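Long-range contacts in N-acetylcysteine deacetylase (Bacillus subtilis, PDB 1YSJ), which probably deacetylates N-acetylcysteine to cysteine and acetate, using two divalent metal ions per subunit, in a pathway that degrades S-(2-succino)cysteine: residues I58-I67 with T128-N139; A100-N108 with E372-L380. The protein carries 1 engineered substitution. One frame throughout, in Å; residues are numbered along the deposited sequence.

Contact 1: residues I58-I67 with T128-N139; sequences IRRWLEEEQI and TASIIGTAMLLN
Two helices, 52-64 and 124-139, pack side by side in the domain that holds the dinuclear metal site of this M20 peptidase. Their segments run nearly parallel, at 19°, with axes 10.4 Å apart. Ile132 packs between Ile58, Trp61 and Leu62. Its CD1 meets the edge of the indole of Trp61, 3.7 Å from CE3 and near the ring plane. One turn earlier, CD1 of Ile58 rests on CG2 of Thr128 at 3.8 Å. Leu62 CD2 and Ile67 CD1 both touch the small CB of Ala135. The selenomethionine Met136 extends beyond CG, and this straight chain carries its CE to Trp61 O. A Schellman motif at Gln66 ends helix 52-64 and turns Ile67 back onto the other helix. Asn139 places CG anti to its backbone N (chi1 -175°), which brings ND2 to 2.9 Å from Glu65 O and CG to 3.9 Å from Ile67 CG1. Its OD1 accepts a hydrogen bond from Arg142, while Glu65 OE2 forms a salt bridge with Arg33. A leucine here would probably leave Arg142 without that acceptor and put a methyl against the Glu65 carbonyl. The seam is thus greasy along most of its length, and polar groups gather where helix 52-64 ends.

Contact 2: residues A100-N108 with E372-L380; sequences ALPIQEQTN and EWHHPAFTL. With NI (nickel (II) ion), chain D.
Leu101 CG lies anti to its carbonyl carbon (chi1 -76°), and His374 is turned the same way. These torsions bring the two side chains across each other at about a right angle, with CD1 of Leu101 over the imidazole face. The contact joins two loops at the dinuclear nickel site of the M20 fold. One follows strand 91-97; the other precedes helix 384-402. CD1 of Leu101 sits over the centre of the His374 ring in a CH-pi contact, 3.4 Å from the centroid. CD2 of the same leucine reaches CE1. The leucine thereby packs against one face of a metal ligand, while His374 NE2 binds nickel at 2.3 Å. Cys122 and Glu158 bind this ion too, and two waters also bind it. Ile103 places CD1 against the backbone O of His374, 3.3 Å away, and its CG2 against Pro376 CG. Farther from the metal, Pro376 fits beside Gln106, whose OE1 comes to 3.4 Å from the proline CB. Consecutive beta turns, type II from Glu372 and type I from His375, shape the 372-380 loop. Thr107 lays CG2 near Phe378 O, while its hydroxyl is bonded to Glu105 OE2, which also meets His42. Between the backbones, Gln106 N donates to Pro376 O at 2.9 Å. The bond is nearly straight at the hydrogen (165°), but the donor stands 48° out of the carbonyl plane.

Overall arrangement
Contacts 1 and 2 do not touch. Their centres are 26 Å apart and their nearest atoms about 8 Å. Along the chain their segments alternate, so the chain passes between them repeatedly. The loop of contact 2 that holds 100-108 leads on to Cys122 and then to helix 124-139, the second partner of contact 1. Contact 2 supplies His374 to one nickel directly, and the His374 side chain is about 5 Å from the other. Contact 1 is more remote: the side chain of Thr128 is about 10 Å from a nickel. It does approach the site through His124, a nickel ligand about 5 Å from Thr128, side chain to side chain.

Contact 1: residues I58-I67 with T128-N139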
loop_
_atom_site.group_PDB
_atom_site.type_symbol
_atom_site.label_atom_id
_atom_site.label_comp_id
_atom_site.label_asym_id
_atom_site.label_seq_id
_atom_site.Cartn_x
_atom_site.Cartn_y
_atom_site.Cartn_z
ATOM N N ILE A 58 31.246 -15.435 27.671
ATOM C CA ILE A 58 30.680 -16.726 28.069
ATOM C C ILE A 58 31.755 -17.821 28.095
ATOM O O ILE A 58 31.873 -18.544 29.088
ATOM C CB ILE A 58 29.481 -17.139 27.172
ATOM C CG1 ILE A 58 28.345 -16.117 27.286
ATOM C CG2 ILE A 58 28.959 -18.527 27.542
ATOM C CD1 ILE A 58 27.369 -16.186 26.130
ATOM N N ARG A 59 32.525 -17.928 27.010
ATOM C CA ARG A 59 33.633 -18.883 26.898
ATOM C C ARG A 59 34.589 -18.747 28.083
ATOM O O ARG A 59 34.861 -19.716 28.790
ATOM C CB ARG A 59 34.392 -18.655 25.585
ATOM C CG ARG A 59 35.124 -19.874 25.035
ATOM C CD ARG A 59 35.535 -19.663 23.577
ATOM N NE ARG A 59 36.115 -20.865 22.975
ATOM C CZ ARG A 59 35.472 -21.699 22.155
ATOM N NH1 ARG A 59 36.102 -22.760 21.672
ATOM N NH2 ARG A 59 34.204 -21.487 21.815
ATOM N N ARG A 60 35.075 -17.531 28.297
ATOM C CA ARG A 60 36.001 -17.232 29.388
ATOM C C ARG A 60 35.456 -17.632 30.766
ATOM O O ARG A 60 36.169 -18.232 31.574
ATOM C CB ARG A 60 36.379 -15.744 29.355
ATOM C CG ARG A 60 36.936 -15.186 30.663
ATOM C CD ARG A 60 37.702 -13.890 30.452
ATOM N NE ARG A 60 36.920 -12.853 29.777
ATOM C CZ ARG A 60 36.165 -11.945 30.393
ATOM N NH1 ARG A 60 36.061 -11.936 31.716
ATOM N NH2 ARG A 60 35.509 -11.041 29.680
ATOM N N TRP A 61 34.196 -17.295 31.017
ATOM C CA TRP A 61 33.542 -17.547 32.307
ATOM C C TRP A 61 33.382 -19.035 32.644
ATOM O O TRP A 61 33.511 -19.433 33.803
ATOM C CB TRP A 61 32.202 -16.809 32.402
ATOM C CG TRP A 61 32.340 -15.306 32.476
ATOM C CD1 TRP A 61 33.391 -14.597 33.002
ATOM C CD2 TRP A 61 31.386 -14.330 32.029
ATOM N NE1 TRP A 61 33.154 -13.244 32.896
ATOM C CE2 TRP A 61 31.931 -13.052 32.306
ATOM C CE3 TRP A 61 30.129 -14.411 31.408
ATOM C CZ2 TRP A 61 31.258 -11.864 31.996
ATOM C CZ3 TRP A 61 29.459 -13.230 31.096
ATOM C CH2 TRP A 61 30.029 -11.969 31.394
ATOM N N LEU A 62 33.130 -19.847 31.620
ATOM C CA LEU A 62 33.022 -21.300 31.782
ATOM C C LEU A 62 34.397 -21.957 31.949
ATOM O O LEU A 62 34.554 -22.891 32.736
ATOM C CB LEU A 62 32.251 -21.923 30.609
ATOM C CG LEU A 62 30.805 -21.440 30.407
ATOM C CD1 LEU A 62 30.327 -21.676 28.976
ATOM C CD2 LEU A 62 29.835 -22.065 31.408
ATOM N N GLU A 63 35.389 -21.458 31.215
ATOM C CA GLU A 63 36.760 -21.961 31.321
ATOM C C GLU A 63 37.424 -21.571 32.643
ATOM O O GLU A 63 38.381 -22.214 33.069
ATOM C CB GLU A 63 37.607 -21.517 30.120
ATOM C CG GLU A 63 37.302 -22.314 28.852
ATOM C CD GLU A 63 37.948 -21.754 27.587
ATOM O OE1 GLU A 63 38.274 -20.546 27.538
ATOM O OE2 GLU A 63 38.115 -22.534 26.626
ATOM N N GLU A 64 36.903 -20.530 33.291
ATOM C CA GLU A 64 37.341 -20.146 34.634
ATOM C C GLU A 64 37.092 -21.273 35.628
ATOM O O GLU A 64 37.908 -21.513 36.519
ATOM C CB GLU A 64 36.615 -18.880 35.106
ATOM C CG GLU A 64 37.330 -17.568 34.775
ATOM C CD GLU A 64 36.433 -16.344 34.940
ATOM O OE1 GLU A 64 35.367 -16.448 35.592
ATOM O OE2 GLU A 64 36.798 -15.273 34.409
ATOM N N GLU A 65 35.963 -21.956 35.463
ATOM C CA GLU A 65 35.578 -23.039 36.357
ATOM C C GLU A 65 35.816 -24.415 35.742
ATOM O O GLU A 65 35.258 -25.413 36.199
ATOM C CB GLU A 65 34.125 -22.867 36.817
ATOM C CG GLU A 65 33.889 -21.626 37.693
ATOM C CD GLU A 65 34.899 -21.490 38.836
ATOM O OE1 GLU A 65 35.043 -22.442 39.637
ATOM O OE2 GLU A 65 35.551 -20.427 38.934
ATOM N N GLN A 66 36.665 -24.451 34.713
ATOM C CA GLN A 66 37.092 -25.690 34.039
ATOM C C GLN A 66 35.935 -26.521 33.475
ATOM O O GLN A 66 35.945 -27.754 33.528
ATOM C CB GLN A 66 37.997 -26.536 34.948
ATOM C CG GLN A 66 39.454 -26.073 34.996
ATOM C CD GLN A 66 39.644 -24.745 35.712
ATOM O OE1 GLN A 66 40.336 -23.855 35.213
ATOM N NE2 GLN A 66 39.031 -24.605 36.884
ATOM N N ILE A 67 34.941 -25.826 32.936
ATOM C CA ILE A 67 33.842 -26.473 32.246
ATOM C C ILE A 67 34.244 -26.614 30.783
ATOM O O ILE A 67 34.596 -25.622 30.140
ATOM C CB ILE A 67 32.527 -25.669 32.401
ATOM C CG1 ILE A 67 32.139 -25.574 33.887
ATOM C CG2 ILE A 67 31.405 -26.293 31.553
ATOM C CD1 ILE A 67 31.122 -24.487 34.217
ATOM N N THR A 128 21.220 -16.003 30.052
ATOM C CA THR A 128 22.614 -16.409 29.890
ATOM C C THR A 128 23.332 -16.565 31.231
ATOM O O THR A 128 23.888 -17.629 31.511
ATOM C CB THR A 128 23.381 -15.425 28.959
ATOM O OG1 THR A 128 22.820 -15.495 27.640
ATOM C CG2 THR A 128 24.872 -15.757 28.897
ATOM N N ALA A 129 23.304 -15.519 32.053
ATOM C CA ALA A 129 23.950 -15.551 33.371
ATOM C C ALA A 129 23.410 -16.671 34.272
ATOM O O ALA A 129 24.187 -17.339 34.951
ATOM C CB ALA A 129 23.837 -14.203 34.062
ATOM N N SER A 130 22.091 -16.877 34.249
ATOM C CA SER A 130 21.432 -17.959 34.996
ATOM C C SER A 130 21.954 -19.334 34.614
ATOM O O SER A 130 22.305 -20.127 35.488
ATOM C CB SER A 130 19.916 -17.931 34.783
ATOM O OG SER A 130 19.323 -16.816 35.422
ATOM N N ILE A 131 22.005 -19.607 33.311
ATOM C CA ILE A 131 22.422 -20.914 32.798
ATOM C C ILE A 131 23.940 -21.132 32.937
ATOM O O ILE A 131 24.411 -22.277 32.974
ATOM C CB ILE A 131 21.897 -21.152 31.339
ATOM C CG1 ILE A 131 20.361 -21.107 31.289
ATOM C CG2 ILE A 131 22.390 -22.477 30.746
ATOM C CD1 ILE A 131 19.651 -21.982 32.324
ATOM N N ILE A 132 24.702 -20.041 33.029
ATOM C CA ILE A 132 26.113 -20.151 33.391
ATOM C C ILE A 132 26.191 -20.567 34.861
ATOM O O ILE A 132 26.990 -21.438 35.228
ATOM C CB ILE A 132 26.909 -18.842 33.145
ATOM C CG1 ILE A 132 27.087 -18.593 31.649
ATOM C CG2 ILE A 132 28.279 -18.909 33.822
ATOM C CD1 ILE A 132 27.646 -17.218 31.311
ATOM N N GLY A 133 25.345 -19.949 35.686
ATOM C CA GLY A 133 25.184 -20.357 37.082
ATOM C C GLY A 133 24.904 -21.843 37.220
ATOM O O GLY A 133 25.579 -22.539 37.983
ATOM N N THR A 134 23.913 -22.324 36.468
ATOM C CA THR A 134 23.546 -23.740 36.443
ATOM C C THR A 134 24.758 -24.623 36.156
ATOM O O THR A 134 24.995 -25.609 36.861
ATOM C CB THR A 134 22.440 -24.013 35.397
ATOM O OG1 THR A 134 21.275 -23.256 35.729
ATOM C CG2 THR A 134 22.066 -25.495 35.360
ATOM N N ALA A 135 25.524 -24.254 35.130
ATOM C CA ALA A 135 26.720 -24.999 34.744
ATOM C C ALA A 135 27.740 -25.034 35.881
ATOM O O ALA A 135 28.330 -26.079 36.161
ATOM C CB ALA A 135 27.328 -24.414 33.476
HETATM N N MSE A 136 27.917 -23.895 36.550
HETATM C CA MSE A 136 28.840 -23.791 37.680
HETATM C C MSE A 136 28.428 -24.657 38.870
HETATM O O MSE A 136 29.279 -25.290 39.495
HETATM C CB MSE A 136 29.017 -22.331 38.101
HETATM C CG MSE A 136 29.836 -21.526 37.107
HETATM SE SE MSE A 136 29.984 -19.633 37.539
HETATM C CE MSE A 136 31.035 -19.055 35.985
ATOM N N LEU A 137 27.130 -24.688 39.169
ATOM C CA LEU A 137 26.598 -25.523 40.249
ATOM C C LEU A 137 26.704 -27.008 39.916
ATOM O O LEU A 137 27.002 -27.825 40.787
ATOM C CB LEU A 137 25.133 -25.180 40.547
ATOM C CG LEU A 137 24.731 -23.795 41.064
ATOM C CD1 LEU A 137 23.219 -23.703 41.112
ATOM C CD2 LEU A 137 25.334 -23.482 42.433
ATOM N N LEU A 138 26.443 -27.352 38.657
ATOM C CA LEU A 138 26.472 -28.746 38.225
ATOM C C LEU A 138 27.898 -29.259 38.093
ATOM O O LEU A 138 28.144 -30.460 38.226
ATOM C CB LEU A 138 25.704 -28.932 36.915
ATOM C CG LEU A 138 24.174 -28.977 37.015
ATOM C CD1 LEU A 138 23.547 -29.033 35.623
ATOM C CD2 LEU A 138 23.713 -30.154 37.856
ATOM N N ASN A 139 28.824 -28.337 37.838
ATOM C CA ASN A 139 30.258 -28.624 37.800
ATOM C C ASN A 139 30.785 -29.201 39.119
ATOM O O ASN A 139 31.772 -29.939 39.129
ATOM C CB ASN A 139 31.028 -27.350 37.423
ATOM C CG ASN A 139 32.518 -27.588 37.248
ATOM O OD1 ASN A 139 32.935 -28.504 36.537
ATOM N ND2 ASN A 139 33.331 -26.753 37.895
#

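Contact 2: residues A100-N108 with E372-L380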
loop_
_atom_site.group_PDB
_atom_site.type_symbol
_atom_site.label_atom_id
_atom_site.label_comp_id
_atom_site.label_asym_id
_atom_site.label_seq_id
_atom_site.Cartn_x
_atom_site.Cartn_y
_atom_site.Cartn_z
ATOM N N ALA A 100 20.642 -9.432 21.854
ATOM C CA ALA A 100 19.866 -8.269 22.287
ATOM C C ALA A 100 19.033 -7.675 21.138
ATOM O O ALA A 100 18.856 -8.315 20.095
ATOM C CB ALA A 100 20.786 -7.226 22.877
ATOM N N LEU A 101 18.543 -6.450 21.326
ATOM C CA LEU A 101 17.595 -5.833 20.389
ATOM C C LEU A 101 17.969 -4.418 19.949
ATOM O O LEU A 101 18.591 -3.681 20.713
ATOM C CB LEU A 101 16.189 -5.830 20.991
ATOM C CG LEU A 101 15.456 -7.173 20.977
ATOM C CD1 LEU A 101 14.399 -7.197 22.067
ATOM C CD2 LEU A 101 14.851 -7.480 19.599
ATOM N N PRO A 102 17.580 -4.033 18.712
ATOM C CA PRO A 102 17.839 -2.682 18.199
ATOM C C PRO A 102 16.893 -1.639 18.805
ATOM O O PRO A 102 16.139 -0.976 18.083
ATOM C CB PRO A 102 17.591 -2.829 16.695
ATOM C CG PRO A 102 16.550 -3.902 16.603
ATOM C CD PRO A 102 16.884 -4.871 17.712
ATOM N N ILE A 103 16.942 -1.499 20.126
ATOM C CA ILE A 103 16.105 -0.540 20.831
ATOM C C ILE A 103 16.982 0.284 21.776
ATOM O O ILE A 103 17.897 -0.254 22.399
ATOM C CB ILE A 103 14.983 -1.247 21.640
ATOM C CG1 ILE A 103 14.241 -2.276 20.781
ATOM C CG2 ILE A 103 14.004 -0.221 22.215
ATOM C CD1 ILE A 103 13.476 -3.318 21.573
ATOM N N GLN A 104 16.706 1.583 21.865
ATOM C CA GLN A 104 17.402 2.467 22.798
ATOM C C GLN A 104 16.886 2.247 24.220
ATOM O O GLN A 104 15.682 2.357 24.478
ATOM C CB GLN A 104 17.227 3.938 22.380
ATOM C CG GLN A 104 17.766 4.968 23.374
ATOM C CD GLN A 104 19.288 4.980 23.460
ATOM O OE1 GLN A 104 19.979 5.036 22.441
ATOM N NE2 GLN A 104 19.814 4.943 24.683
ATOM N N GLU A 105 17.801 1.940 25.136
ATOM C CA GLU A 105 17.449 1.713 26.538
ATOM C C GLU A 105 16.992 2.992 27.237
ATOM O O GLU A 105 17.626 4.041 27.096
ATOM C CB GLU A 105 18.622 1.078 27.287
ATOM C CG GLU A 105 18.328 0.761 28.743
ATOM C CD GLU A 105 19.157 -0.381 29.277
ATOM O OE1 GLU A 105 20.090 -0.826 28.577
ATOM O OE2 GLU A 105 18.867 -0.842 30.401
ATOM N N GLN A 106 15.891 2.887 27.986
ATOM C CA GLN A 106 15.327 4.017 28.732
ATOM C C GLN A 106 15.133 3.722 30.228
ATOM O O GLN A 106 14.212 4.244 30.854
ATOM C CB GLN A 106 13.994 4.457 28.111
ATOM C CG GLN A 106 14.104 5.118 26.741
ATOM C CD GLN A 106 12.779 5.719 26.276
ATOM O OE1 GLN A 106 12.096 5.159 25.414
ATOM N NE2 GLN A 106 12.408 6.856 26.855
ATOM N N THR A 107 16.011 2.902 30.799
ATOM C CA THR A 107 15.892 2.485 32.200
ATOM C C THR A 107 16.593 3.426 33.187
ATOM O O THR A 107 16.181 3.532 34.352
ATOM C CB THR A 107 16.467 1.063 32.414
ATOM O OG1 THR A 107 17.839 1.027 31.991
ATOM C CG2 THR A 107 15.664 0.020 31.645
ATOM N N ASN A 108 17.643 4.094 32.707
ATOM C CA ASN A 108 18.526 4.932 33.529
ATOM C C ASN A 108 19.219 4.164 34.664
ATOM O O ASN A 108 19.537 4.731 35.709
ATOM C CB ASN A 108 17.795 6.181 34.051
ATOM C CG ASN A 108 17.288 7.082 32.930
ATOM O OD1 ASN A 108 16.195 7.643 33.021
ATOM N ND2 ASN A 108 18.081 7.227 31.869
ATOM N N GLU A 372 6.616 -5.119 29.802
ATOM C CA GLU A 372 6.626 -6.345 29.016
ATOM C C GLU A 372 7.873 -6.428 28.126
ATOM O O GLU A 372 8.602 -5.438 27.961
ATOM C CB GLU A 372 5.334 -6.481 28.201
ATOM C CG GLU A 372 5.025 -5.327 27.261
ATOM C CD GLU A 372 3.635 -5.428 26.643
ATOM O OE1 GLU A 372 2.674 -5.764 27.373
ATOM O OE2 GLU A 372 3.503 -5.164 25.427
ATOM N N TRP A 373 8.121 -7.612 27.569
ATOM C CA TRP A 373 9.269 -7.818 26.690
ATOM C C TRP A 373 9.342 -6.743 25.601
ATOM O O TRP A 373 8.309 -6.322 25.063
ATOM C CB TRP A 373 9.225 -9.209 26.047
ATOM C CG TRP A 373 9.112 -10.363 27.016
ATOM C CD1 TRP A 373 9.712 -10.479 28.242
ATOM C CD2 TRP A 373 8.371 -11.574 26.820
ATOM N NE1 TRP A 373 9.379 -11.682 28.824
ATOM C CE2 TRP A 373 8.560 -12.374 27.973
ATOM C CE3 TRP A 373 7.569 -12.063 25.781
ATOM C CZ2 TRP A 373 7.973 -13.636 28.116
ATOM C CZ3 TRP A 373 6.984 -13.319 25.925
ATOM C CH2 TRP A 373 7.190 -14.090 27.086
ATOM N N HIS A 374 10.565 -6.289 25.319
ATOM C CA HIS A 374 10.871 -5.346 24.228
ATOM C C HIS A 374 10.633 -3.867 24.547
ATOM O O HIS A 374 10.943 -2.997 23.734
ATOM C CB HIS A 374 10.160 -5.746 22.924
ATOM C CG HIS A 374 10.697 -6.999 22.304
ATOM N ND1 HIS A 374 10.872 -7.139 20.944
ATOM C CD2 HIS A 374 11.111 -8.162 22.858
ATOM C CE1 HIS A 374 11.359 -8.341 20.686
ATOM N NE2 HIS A 374 11.513 -8.982 21.831
ATOM N N HIS A 375 10.098 -3.583 25.728
ATOM C CA HIS A 375 9.902 -2.209 26.155
ATOM C C HIS A 375 11.261 -1.578 26.484
ATOM O O HIS A 375 12.113 -2.239 27.064
ATOM C CB HIS A 375 8.975 -2.158 27.372
ATOM C CG HIS A 375 8.411 -0.801 27.646
ATOM N ND1 HIS A 375 7.150 -0.422 27.238
ATOM C CD2 HIS A 375 8.938 0.270 28.284
ATOM C CE1 HIS A 375 6.925 0.825 27.612
ATOM N NE2 HIS A 375 7.994 1.267 28.250
ATOM N N PRO A 376 11.474 -0.307 26.087
ATOM C CA PRO A 376 12.690 0.442 26.452
ATOM C C PRO A 376 13.003 0.482 27.959
ATOM O O PRO A 376 14.172 0.582 28.338
ATOM C CB PRO A 376 12.398 1.856 25.941
ATOM C CG PRO A 376 11.432 1.664 24.829
ATOM C CD PRO A 376 10.580 0.489 25.224
ATOM N N ALA A 377 11.970 0.409 28.797
ATOM C CA ALA A 377 12.132 0.471 30.253
ATOM C C ALA A 377 12.052 -0.908 30.917
ATOM O O ALA A 377 11.946 -1.007 32.143
ATOM C CB ALA A 377 11.108 1.426 30.868
ATOM N N PHE A 378 12.108 -1.959 30.097
ATOM C CA PHE A 378 12.065 -3.349 30.562
ATOM C C PHE A 378 13.068 -3.615 31.692
ATOM O O PHE A 378 14.237 -3.223 31.602
ATOM C CB PHE A 378 12.318 -4.295 29.380
ATOM C CG PHE A 378 12.558 -5.725 29.772
ATOM C CD1 PHE A 378 11.499 -6.622 29.858
ATOM C CD2 PHE A 378 13.851 -6.182 30.031
ATOM C CE1 PHE A 378 11.717 -7.958 30.209
ATOM C CE2 PHE A 378 14.081 -7.515 30.385
ATOM C CZ PHE A 378 13.008 -8.404 30.473
ATOM N N THR A 379 12.593 -4.280 32.745
ATOM C CA THR A 379 13.402 -4.601 33.927
ATOM C C THR A 379 13.190 -6.043 34.388
ATOM O O THR A 379 12.259 -6.723 33.949
ATOM C CB THR A 379 13.050 -3.692 35.131
ATOM O OG1 THR A 379 11.635 -3.734 35.363
ATOM C CG2 THR A 379 13.497 -2.247 34.897
ATOM N N LEU A 380 14.060 -6.490 35.291
ATOM C CA LEU A 380 13.905 -7.773 35.966
ATOM C C LEU A 380 14.569 -7.720 37.343
ATOM O O LEU A 380 15.560 -7.013 37.530
ATOM C CB LEU A 380 14.464 -8.922 35.107
ATOM C CG LEU A 380 15.938 -8.895 34.686
ATOM C CD1 LEU A 380 16.806 -9.752 35.616
ATOM C CD2 LEU A 380 16.069 -9.362 33.240
HETATM NI NI NI D . 12.350 -11.024 22.367
HETATM O O HOH W 1 12.400 -13.441 22.906
HETATM O O HOH W 2 10.248 -12.018 22.102
#